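Local coordinates for protein thiosulfate sulfurtransferase TUM1 (Saccharomyces cerevisiae, PDB 3UTN) that passes persulfide sulfur from the cysteine desulfurase NFS1 to UBA4 for 2-thiolation of the wobble uridine in tRNAs, using the second of its two rhodanese domains, at residues A[208-211]-A[212-216]; A[236-239]-A[240-243]; A[261-264]-A[265-269]; A[308-311]-A[312-315]. All blocks are in the same frame, centred on the assembly; numbering follows the deposited sequence.

Contact 1: residues A[208-211]-A[212-216]; sequences DARS and LGRFE
D208 lays its CB against the edge of the F215 ring, 3.6 Å from CD1, while its carboxylate turns to R210. Oxygen OD1 takes two donors: through its anti lone pair the backbone N of R210, closing an Asx turn, and on its syn side NE of R210. OD2 receives R210 NH2 at 2.6 Å from above the carboxylate plane, so the guanidinium grips the acid side-on with two nitrogens. R210, bent at chi3 (-61°), also lays its aliphatic part against one face of the R214 guanidinium, CG over its centre and 3.3 Å from R214 CZ. The two guanidinium planes stand 79° apart, and E221 pairs with both arginines, which probably offsets their like charges; R210 NH2 also donates to G229 O. The R210 side chain lies close to that of the catalytic C282 and makes a cation-pi contact with W310. S211 is the N-cap: OG (chi1 66°) accepts from R214 N at 3.0 Å, a small hydroxyl capping the helix within its first turn, and S211 O receives F215 N at 2.9 Å. This corner joins strand 205-208 to helix 212-216, whose L212 and F215 pack on strand 234-236, while A209 touches helix 286-297.

Contact 2: residues A[236-239]-A[240-243]; sequences PLPY and GSLL
The close-packed part of this turn gathers round P238 O, which takes two donors from S241. S241 OG lies 2.6 Å and S241 N 2.8 Å from P238 O, the hydroxyl 15° from the carbonyl plane and the backbone N well above it. A chi1 of 73° sets the S241 hydroxyl over the start of the turn, where a short polar side chain can reach back to the carbonyl. Beside it L237 and L242 cross at about a right angle, L237 CD2 3.6 Å from L242 CD1, and both pack on A264 of helix 255-267, L242 on L261 as well. Within the turn, the pairing of Y239 with L243 is sparser. Y239 CB heads away from the following residues, yet ring atoms CG and CD1 stay close to G240 N; L243 CD1 comes to the ring edge, 3.9 Å from Y239 CD1 and in the ring plane. Y239 and G240 remain partly exposed. The tyrosine also packs on S287, I290 and I291 of helix 286-297, so a serine here would probably leave L243 and those isoleucines without their aromatic neighbour. With L242 N donating to Y239 O at 2.8 Å, the chemistry implies a 3-10 turn held by short polar bonds and anchored on its apolar side by leucines.

Contact 3: residues A[261-264]-A[265-269]; sequences LEKA and LKDFH
Four successive i to i+4 backbone bonds, from L265 N to L261 O through F268 N to A264 O, carry the last turns of helix 255-267, the bond of D267 N to K263 O being a short 2.6 Å. On the outer side K263 reaches forward one turn to D267. Its chain leaves CG anti to the backbone N (chi1 -176°), then bends at chi2 and chi4, which brings NZ round to the open end of the carboxylate, between its two oxygens. K263 NZ lies 2.8 Å from D267 OD1 and equally far from OD2, meeting the syn lone pair of each, a symmetric two-pronged salt bridge. A long flexible lysine and a short acid suit this face, where the ion pair spans one turn. On another side of the helix, buried L261 and partly exposed L265 lie slantwise to each other, L261 CG 3.8 Å from L265 CD1. A264 presents only a methyl, small enough for the helix to approach S241 and L242 closely. F268, the first residue to leave helical angles, turns its ring edge to A264 O, with CD2 at 3.2 Å, and packs on P238 and S241; its own carbonyl O is held by R326. H269 takes positive phi and lays its ring face over K266 O. With H269 N bonded to K266 O and C270 N to L265 O, the helix ends in a Schellman motif, H269 its C-prime residue.

Contact 4: residues A[308-311]-A[312-315]; sequences GSWT and EWVL
Both W310 and W313 hold CG anti to the backbone N, with chi1 of -177° and -179°, and this sends the two indoles out from the same side of the helix. Their planes lie only 22° apart, but the six-membered ring of W310 and the five-membered ring of W313 have centroids 5.1 Å apart and are displaced so far that little of either ring faces the other; how closely the two fit is uncertain. V314 CG2 lies over a face of W310 in a CH-pi-like position, but it is modelled too close, so the detail is doubtful. Each indole N-H is met from outside, W310 NE1 by P227 O and W313 NE1 by W321 O, so these flat side chains can be buried without stranding a donor. An alanine in place of W310 is likely to leave R210 without its cation-pi partner, P227 O without its N-H donor and W313 without its offset neighbour. E312 lies extended, OE1 3.1 Å from G308 CA, where a side chain on G308 would collide with it; OE1 is hydrogen-bonded to Y306 OH, and OE2 forms a salt bridge with K316. T311 and L315 run alongside each other, CG2 of the first near CD1 of the second. The start of helix 309-317 borders the catalytic loop: S309 OG bonds to Y306 O and to the backbone N of C282, T311 OG1 bonds to G283 O, while W313 packs on M191 and V195 of helix 188-196.

How the contacts relate
All four contacts belong to the catalytic, C-terminal rhodanese domain. Contact 1 is the hub: its centre lies about 9 Å from that of contact 2 and about 13 Å from those of contacts 3 and 4, and it touches all three. Backbone N of L237 and Y239 meet D208 O and A209 O at 2.7 and 2.9 Å, tying contact 2 to it, and L212 touches F268 of contact 3. Contacts 2 and 3, centres about 9 Å apart, also touch, F268 reaching P236 and A264 meeting S241. Contacts 1 and 4 both reach the catalytic C282, the side chains of R210 and S309 each about 4 Å from its own, while Y239 of contact 2 is about 6 Å away. Contact 3 lies outside that site.

Contact 1: residues A[208-211]-A[212-216]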
loop_
_atom_site.group_PDB
_atom_site.type_symbol
_atom_site.label_atom_id
_atom_site.label_comp_id
_atom_site.label_asym_id
_atom_site.label_seq_id
_atom_site.Cartn_x
_atom_site.Cartn_y
_atom_site.Cartn_z
ATOM N N ASP A 208 7.767 -8.816 -5.984
ATOM C CA ASP A 208 6.469 -8.724 -6.548
ATOM C C ASP A 208 5.517 -9.273 -5.514
ATOM O O ASP A 208 5.665 -10.405 -5.064
ATOM C CB ASP A 208 6.421 -9.514 -7.840
ATOM C CG ASP A 208 5.238 -9.160 -8.662
ATOM O OD1 ASP A 208 4.124 -9.223 -8.118
ATOM O OD2 ASP A 208 5.417 -8.809 -9.841
ATOM N N ALA A 209 4.556 -8.446 -5.121
ATOM C CA ALA A 209 3.634 -8.790 -4.044
ATOM C C ALA A 209 2.511 -9.698 -4.500
ATOM O O ALA A 209 1.702 -10.136 -3.685
ATOM C CB ALA A 209 3.067 -7.536 -3.417
ATOM N N ARG A 210 2.451 -9.973 -5.799
ATOM C CA ARG A 210 1.418 -10.851 -6.323
ATOM C C ARG A 210 1.647 -12.250 -5.812
ATOM O O ARG A 210 2.721 -12.564 -5.307
ATOM C CB ARG A 210 1.424 -10.865 -7.838
ATOM C CG ARG A 210 0.989 -9.558 -8.462
ATOM C CD ARG A 210 1.224 -9.616 -9.954
ATOM N NE ARG A 210 2.637 -9.799 -10.252
ATOM C CZ ARG A 210 3.095 -10.533 -11.255
ATOM N NH1 ARG A 210 2.252 -11.170 -12.060
ATOM N NH2 ARG A 210 4.401 -10.635 -11.445
ATOM N N SER A 211 0.629 -13.087 -5.937
ATOM C CA SER A 211 0.762 -14.481 -5.583
ATOM C C SER A 211 1.940 -15.059 -6.346
ATOM O O SER A 211 2.285 -14.591 -7.440
ATOM C CB SER A 211 -0.507 -15.237 -5.947
ATOM O OG SER A 211 -0.667 -15.241 -7.349
ATOM N N LEU A 212 2.562 -16.067 -5.750
ATOM C CA LEU A 212 3.635 -16.797 -6.385
ATOM C C LEU A 212 3.166 -17.317 -7.742
ATOM O O LEU A 212 3.905 -17.249 -8.718
ATOM C CB LEU A 212 4.089 -17.946 -5.481
ATOM C CG LEU A 212 5.168 -18.889 -6.014
ATOM C CD1 LEU A 212 6.451 -18.130 -6.302
ATOM C CD2 LEU A 212 5.425 -20.028 -5.039
ATOM N N GLY A 213 1.926 -17.801 -7.793
ATOM C CA GLY A 213 1.345 -18.342 -9.015
ATOM C C GLY A 213 1.337 -17.321 -10.130
ATOM O O GLY A 213 1.733 -17.612 -11.257
ATOM N N ARG A 214 0.891 -16.113 -9.809
ATOM C CA ARG A 214 0.903 -15.019 -10.768
ATOM C C ARG A 214 2.324 -14.650 -11.146
ATOM O O ARG A 214 2.631 -14.452 -12.314
ATOM C CB ARG A 214 0.185 -13.809 -10.201
ATOM C CG ARG A 214 -1.323 -13.973 -10.179
ATOM C CD ARG A 214 -1.955 -12.867 -9.371
ATOM N NE ARG A 214 -1.779 -11.564 -10.001
ATOM C CZ ARG A 214 -2.081 -10.409 -9.422
ATOM N NH1 ARG A 214 -2.566 -10.383 -8.188
ATOM N NH2 ARG A 214 -1.898 -9.276 -10.081
ATOM N N PHE A 215 3.193 -14.568 -10.148
ATOM C CA PHE A 215 4.589 -14.293 -10.391
ATOM C C PHE A 215 5.168 -15.329 -11.341
ATOM O O PHE A 215 5.856 -14.986 -12.297
ATOM C CB PHE A 215 5.360 -14.316 -9.083
ATOM C CG PHE A 215 6.809 -14.016 -9.241
ATOM C CD1 PHE A 215 7.270 -12.717 -9.127
ATOM C CD2 PHE A 215 7.718 -15.034 -9.504
ATOM C CE1 PHE A 215 8.615 -12.434 -9.274
ATOM C CE2 PHE A 215 9.064 -14.757 -9.654
ATOM C CZ PHE A 215 9.510 -13.456 -9.539
ATOM N N GLU A 216 4.879 -16.597 -11.067
ATOM C CA GLU A 216 5.434 -17.689 -11.847
ATOM C C GLU A 216 4.774 -17.820 -13.213
ATOM O O GLU A 216 5.284 -18.512 -14.088
ATOM C CB GLU A 216 5.339 -18.998 -11.067
ATOM C CG GLU A 216 6.342 -19.074 -9.929
ATOM C CD GLU A 216 6.265 -20.367 -9.149
ATOM O OE1 GLU A 216 5.262 -21.098 -9.285
ATOM O OE2 GLU A 216 7.214 -20.646 -8.389
HETATM O O HOH W 1 -2.076 -12.201 -6.144
#

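Contact 2: residues A[236-239]-A[240-243]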
loop_
_atom_site.group_PDB
_atom_site.type_symbol
_atom_site.label_atom_id
_atom_site.label_comp_id
_atom_site.label_asym_id
_atom_site.label_seq_id
_atom_site.Cartn_x
_atom_site.Cartn_y
_atom_site.Cartn_z
ATOM N N PRO A 236 9.243 -13.303 -6.090
ATOM C CA PRO A 236 7.912 -13.307 -5.536
ATOM C C PRO A 236 7.974 -13.026 -4.050
ATOM O O PRO A 236 8.692 -13.696 -3.307
ATOM C CB PRO A 236 7.436 -14.731 -5.791
ATOM C CG PRO A 236 8.683 -15.546 -5.741
ATOM C CD PRO A 236 9.779 -14.669 -6.265
ATOM N N LEU A 237 7.248 -12.009 -3.628
ATOM C CA LEU A 237 7.043 -11.798 -2.217
ATOM C C LEU A 237 5.561 -11.520 -2.055
ATOM O O LEU A 237 5.164 -10.379 -1.857
ATOM C CB LEU A 237 7.916 -10.658 -1.702
ATOM C CG LEU A 237 8.154 -10.604 -0.193
ATOM C CD1 LEU A 237 8.675 -11.933 0.344
ATOM C CD2 LEU A 237 9.137 -9.492 0.117
ATOM N N PRO A 238 4.730 -12.571 -2.180
ATOM C CA PRO A 238 3.297 -12.381 -2.073
ATOM C C PRO A 238 3.005 -11.666 -0.775
ATOM O O PRO A 238 3.480 -12.078 0.281
ATOM C CB PRO A 238 2.760 -13.808 -2.072
ATOM C CG PRO A 238 3.753 -14.540 -2.906
ATOM C CD PRO A 238 5.061 -13.983 -2.438
ATOM N N TYR A 239 2.276 -10.562 -0.869
ATOM C CA TYR A 239 2.103 -9.667 0.264
ATOM C C TYR A 239 1.596 -10.386 1.508
ATOM O O TYR A 239 1.991 -10.050 2.618
ATOM C CB TYR A 239 1.181 -8.511 -0.108
ATOM C CG TYR A 239 -0.266 -8.888 -0.228
ATOM C CD1 TYR A 239 -1.100 -8.870 0.887
ATOM C CD2 TYR A 239 -0.810 -9.259 -1.454
ATOM C CE1 TYR A 239 -2.436 -9.205 0.786
ATOM C CE2 TYR A 239 -2.145 -9.602 -1.562
ATOM C CZ TYR A 239 -2.948 -9.569 -0.439
ATOM O OH TYR A 239 -4.273 -9.904 -0.532
ATOM N N GLY A 240 0.730 -11.378 1.300
ATOM C CA GLY A 240 0.151 -12.160 2.383
ATOM C C GLY A 240 1.208 -12.839 3.226
ATOM O O GLY A 240 1.007 -13.070 4.416
ATOM N N SER A 241 2.349 -13.134 2.609
ATOM C CA SER A 241 3.462 -13.758 3.314
ATOM C C SER A 241 4.042 -12.824 4.366
ATOM O O SER A 241 4.731 -13.261 5.273
ATOM C CB SER A 241 4.555 -14.169 2.332
ATOM O OG SER A 241 5.264 -13.035 1.853
ATOM N N LEU A 242 3.766 -11.534 4.234
ATOM C CA LEU A 242 4.351 -10.553 5.129
ATOM C C LEU A 242 3.339 -10.046 6.143
ATOM O O LEU A 242 3.642 -9.193 6.965
ATOM C CB LEU A 242 4.975 -9.413 4.324
ATOM C CG LEU A 242 6.129 -9.871 3.431
ATOM C CD1 LEU A 242 6.769 -8.679 2.757
ATOM C CD2 LEU A 242 7.176 -10.623 4.233
ATOM N N LEU A 243 2.133 -10.589 6.078
ATOM C CA LEU A 243 1.092 -10.230 7.015
ATOM C C LEU A 243 0.759 -11.445 7.836
ATOM O O LEU A 243 0.869 -12.571 7.350
ATOM C CB LEU A 243 -0.152 -9.756 6.273
ATOM C CG LEU A 243 0.044 -8.535 5.376
ATOM C CD1 LEU A 243 -1.264 -8.190 4.691
ATOM C CD2 LEU A 243 0.554 -7.358 6.191
#

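Contact 3: residues A[261-264]-A[265-269]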
loop_
_atom_site.group_PDB
_atom_site.type_symbol
_atom_site.label_atom_id
_atom_site.label_comp_id
_atom_site.label_asym_id
_atom_site.label_seq_id
_atom_site.Cartn_x
_atom_site.Cartn_y
_atom_site.Cartn_z
ATOM N N LEU A 261 9.505 -11.783 7.496
ATOM C CA LEU A 261 10.215 -11.477 6.265
ATOM C C LEU A 261 11.151 -12.611 5.863
ATOM O O LEU A 261 11.058 -13.115 4.749
ATOM C CB LEU A 261 10.983 -10.157 6.363
ATOM C CG LEU A 261 11.767 -9.766 5.106
ATOM C CD1 LEU A 261 10.883 -9.780 3.865
ATOM C CD2 LEU A 261 12.430 -8.410 5.282
ATOM N N GLU A 262 12.036 -13.020 6.769
ATOM C CA GLU A 262 12.974 -14.096 6.451
ATOM C C GLU A 262 12.239 -15.382 6.075
ATOM O O GLU A 262 12.686 -16.106 5.194
ATOM C CB GLU A 262 13.998 -14.330 7.573
ATOM C CG GLU A 262 13.439 -14.994 8.820
ATOM C CD GLU A 262 14.506 -15.505 9.776
ATOM O OE1 GLU A 262 15.660 -15.729 9.340
ATOM O OE2 GLU A 262 14.176 -15.692 10.970
ATOM N N LYS A 263 11.108 -15.644 6.729
ATOM C CA LYS A 263 10.284 -16.807 6.418
ATOM C C LYS A 263 9.717 -16.672 5.013
ATOM O O LYS A 263 9.754 -17.616 4.230
ATOM C CB LYS A 263 9.153 -16.968 7.439
ATOM C CG LYS A 263 8.291 -18.210 7.276
ATOM C CD LYS A 263 9.052 -19.490 7.607
ATOM C CE LYS A 263 8.112 -20.676 7.766
ATOM N NZ LYS A 263 7.232 -20.875 6.580
ATOM N N ALA A 264 9.206 -15.485 4.697
ATOM C CA ALA A 264 8.696 -15.207 3.364
ATOM C C ALA A 264 9.807 -15.376 2.343
ATOM O O ALA A 264 9.620 -16.020 1.313
ATOM C CB ALA A 264 8.119 -13.812 3.302
ATOM N N LEU A 265 10.971 -14.809 2.643
ATOM C CA LEU A 265 12.126 -14.933 1.756
ATOM C C LEU A 265 12.545 -16.389 1.610
ATOM O O LEU A 265 12.899 -16.819 0.519
ATOM C CB LEU A 265 13.296 -14.087 2.254
ATOM C CG LEU A 265 13.058 -12.581 2.381
ATOM C CD1 LEU A 265 14.227 -11.934 3.101
ATOM C CD2 LEU A 265 12.805 -11.924 1.031
ATOM N N LYS A 266 12.483 -17.145 2.704
ATOM C CA LYS A 266 12.788 -18.576 2.667
ATOM C C LYS A 266 11.733 -19.329 1.856
ATOM O O LYS A 266 12.066 -20.056 0.918
ATOM C CB LYS A 266 12.902 -19.158 4.085
ATOM C CG LYS A 266 13.056 -20.676 4.129
ATOM C CD LYS A 266 12.962 -21.237 5.543
ATOM C CE LYS A 266 14.291 -21.142 6.278
ATOM N NZ LYS A 266 14.230 -21.778 7.626
ATOM N N ASP A 267 10.466 -19.136 2.223
ATOM C CA ASP A 267 9.341 -19.821 1.592
ATOM C C ASP A 267 9.313 -19.617 0.089
ATOM O O ASP A 267 9.066 -20.554 -0.667
ATOM C CB ASP A 267 8.014 -19.343 2.186
ATOM C CG ASP A 267 7.803 -19.816 3.610
ATOM O OD1 ASP A 267 8.482 -20.772 4.039
ATOM O OD2 ASP A 267 6.953 -19.224 4.307
ATOM N N PHE A 268 9.569 -18.385 -0.333
ATOM C CA PHE A 268 9.493 -18.040 -1.740
ATOM C C PHE A 268 10.862 -18.003 -2.386
ATOM O O PHE A 268 11.020 -17.486 -3.492
ATOM C CB PHE A 268 8.711 -16.736 -1.921
ATOM C CG PHE A 268 7.282 -16.857 -1.500
ATOM C CD1 PHE A 268 6.344 -17.428 -2.352
ATOM C CD2 PHE A 268 6.880 -16.460 -0.232
ATOM C CE1 PHE A 268 5.025 -17.575 -1.958
ATOM C CE2 PHE A 268 5.565 -16.603 0.167
ATOM C CZ PHE A 268 4.634 -17.162 -0.695
ATOM N N HIS A 269 11.838 -18.588 -1.692
ATOM C CA HIS A 269 13.218 -18.677 -2.164
ATOM C C HIS A 269 13.642 -17.362 -2.725
ATOM O O HIS A 269 14.002 -17.241 -3.896
ATOM C CB HIS A 269 13.380 -19.812 -3.170
ATOM C CG HIS A 269 12.919 -21.145 -2.643
ATOM N ND1 HIS A 269 11.678 -21.615 -2.856
ATOM C CD2 HIS A 269 13.577 -22.100 -1.870
ATOM C CE1 HIS A 269 11.544 -22.814 -2.261
ATOM N NE2 HIS A 269 12.709 -23.112 -1.657
#

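Contact 4: residues A[308-311]-A[312-315]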
loop_
_atom_site.group_PDB
_atom_site.type_symbol
_atom_site.label_atom_id
_atom_site.label_comp_id
_atom_site.label_asym_id
_atom_site.label_seq_id
_atom_site.Cartn_x
_atom_site.Cartn_y
_atom_site.Cartn_z
ATOM N N GLY A 308 3.465 1.289 -11.457
ATOM C CA GLY A 308 2.900 0.712 -12.672
ATOM C C GLY A 308 2.687 -0.766 -12.467
ATOM O O GLY A 308 1.677 -1.336 -12.891
ATOM N N SER A 309 3.650 -1.376 -11.783
ATOM C CA SER A 309 3.584 -2.774 -11.411
ATOM C C SER A 309 3.384 -3.663 -12.628
ATOM O O SER A 309 3.594 -3.240 -13.773
ATOM C CB SER A 309 2.507 -3.003 -10.350
ATOM O OG SER A 309 3.008 -2.656 -9.075
ATOM N N TRP A 310 2.965 -4.889 -12.366
ATOM C CA TRP A 310 2.907 -5.907 -13.384
ATOM C C TRP A 310 2.059 -5.506 -14.548
ATOM O O TRP A 310 2.434 -5.719 -15.697
ATOM C CB TRP A 310 2.403 -7.204 -12.794
ATOM C CG TRP A 310 2.400 -8.290 -13.815
ATOM C CD1 TRP A 310 1.318 -9.016 -14.277
ATOM C CD2 TRP A 310 3.545 -8.779 -14.574
ATOM N NE1 TRP A 310 1.710 -9.918 -15.227
ATOM C CE2 TRP A 310 3.033 -9.828 -15.451
ATOM C CE3 TRP A 310 4.897 -8.474 -14.602
ATOM C CZ2 TRP A 310 3.857 -10.522 -16.320
ATOM C CZ3 TRP A 310 5.712 -9.174 -15.485
ATOM C CH2 TRP A 310 5.206 -10.176 -16.318
ATOM N N THR A 311 0.915 -4.903 -14.252
ATOM C CA THR A 311 -0.019 -4.490 -15.286
ATOM C C THR A 311 0.634 -3.547 -16.276
ATOM O O THR A 311 0.644 -3.807 -17.479
ATOM C CB THR A 311 -1.256 -3.822 -14.681
ATOM O OG1 THR A 311 -1.904 -4.764 -13.821
ATOM C CG2 THR A 311 -2.205 -3.391 -15.783
ATOM N N GLU A 312 1.186 -2.456 -15.764
ATOM C CA GLU A 312 1.869 -1.522 -16.622
ATOM C C GLU A 312 3.047 -2.208 -17.274
ATOM O O GLU A 312 3.305 -2.009 -18.458
ATOM C CB GLU A 312 2.352 -0.318 -15.846
ATOM C CG GLU A 312 2.995 0.716 -16.738
ATOM C CD GLU A 312 3.929 1.625 -15.991
ATOM O OE1 GLU A 312 4.711 1.130 -15.150
ATOM O OE2 GLU A 312 3.886 2.836 -16.261
ATOM N N TRP A 313 3.757 -3.016 -16.495
ATOM C CA TRP A 313 4.906 -3.726 -17.009
ATOM C C TRP A 313 4.562 -4.471 -18.261
ATOM O O TRP A 313 5.202 -4.288 -19.291
ATOM C CB TRP A 313 5.455 -4.710 -15.996
ATOM C CG TRP A 313 6.641 -5.391 -16.589
ATOM C CD1 TRP A 313 6.705 -6.655 -17.148
ATOM C CD2 TRP A 313 7.971 -4.820 -16.770
ATOM N NE1 TRP A 313 7.962 -6.912 -17.617
ATOM C CE2 TRP A 313 8.770 -5.849 -17.424
ATOM C CE3 TRP A 313 8.564 -3.606 -16.444
ATOM C CZ2 TRP A 313 10.102 -5.653 -17.732
ATOM C CZ3 TRP A 313 9.905 -3.418 -16.764
ATOM C CH2 TRP A 313 10.650 -4.418 -17.398
ATOM N N VAL A 314 3.552 -5.326 -18.166
ATOM C CA VAL A 314 3.105 -6.134 -19.289
ATOM C C VAL A 314 2.646 -5.260 -20.440
ATOM O O VAL A 314 3.097 -5.431 -21.575
ATOM C CB VAL A 314 1.972 -7.076 -18.876
ATOM C CG1 VAL A 314 1.276 -7.659 -20.098
ATOM C CG2 VAL A 314 2.543 -8.179 -18.021
ATOM N N LEU A 315 1.765 -4.316 -20.132
ATOM C CA LEU A 315 1.173 -3.460 -21.151
ATOM C C LEU A 315 2.211 -2.641 -21.898
ATOM O O LEU A 315 2.091 -2.438 -23.102
ATOM C CB LEU A 315 0.110 -2.550 -20.542
ATOM C CG LEU A 315 -1.201 -3.260 -20.204
ATOM C CD1 LEU A 315 -2.159 -2.331 -19.477
ATOM C CD2 LEU A 315 -1.843 -3.833 -21.461
#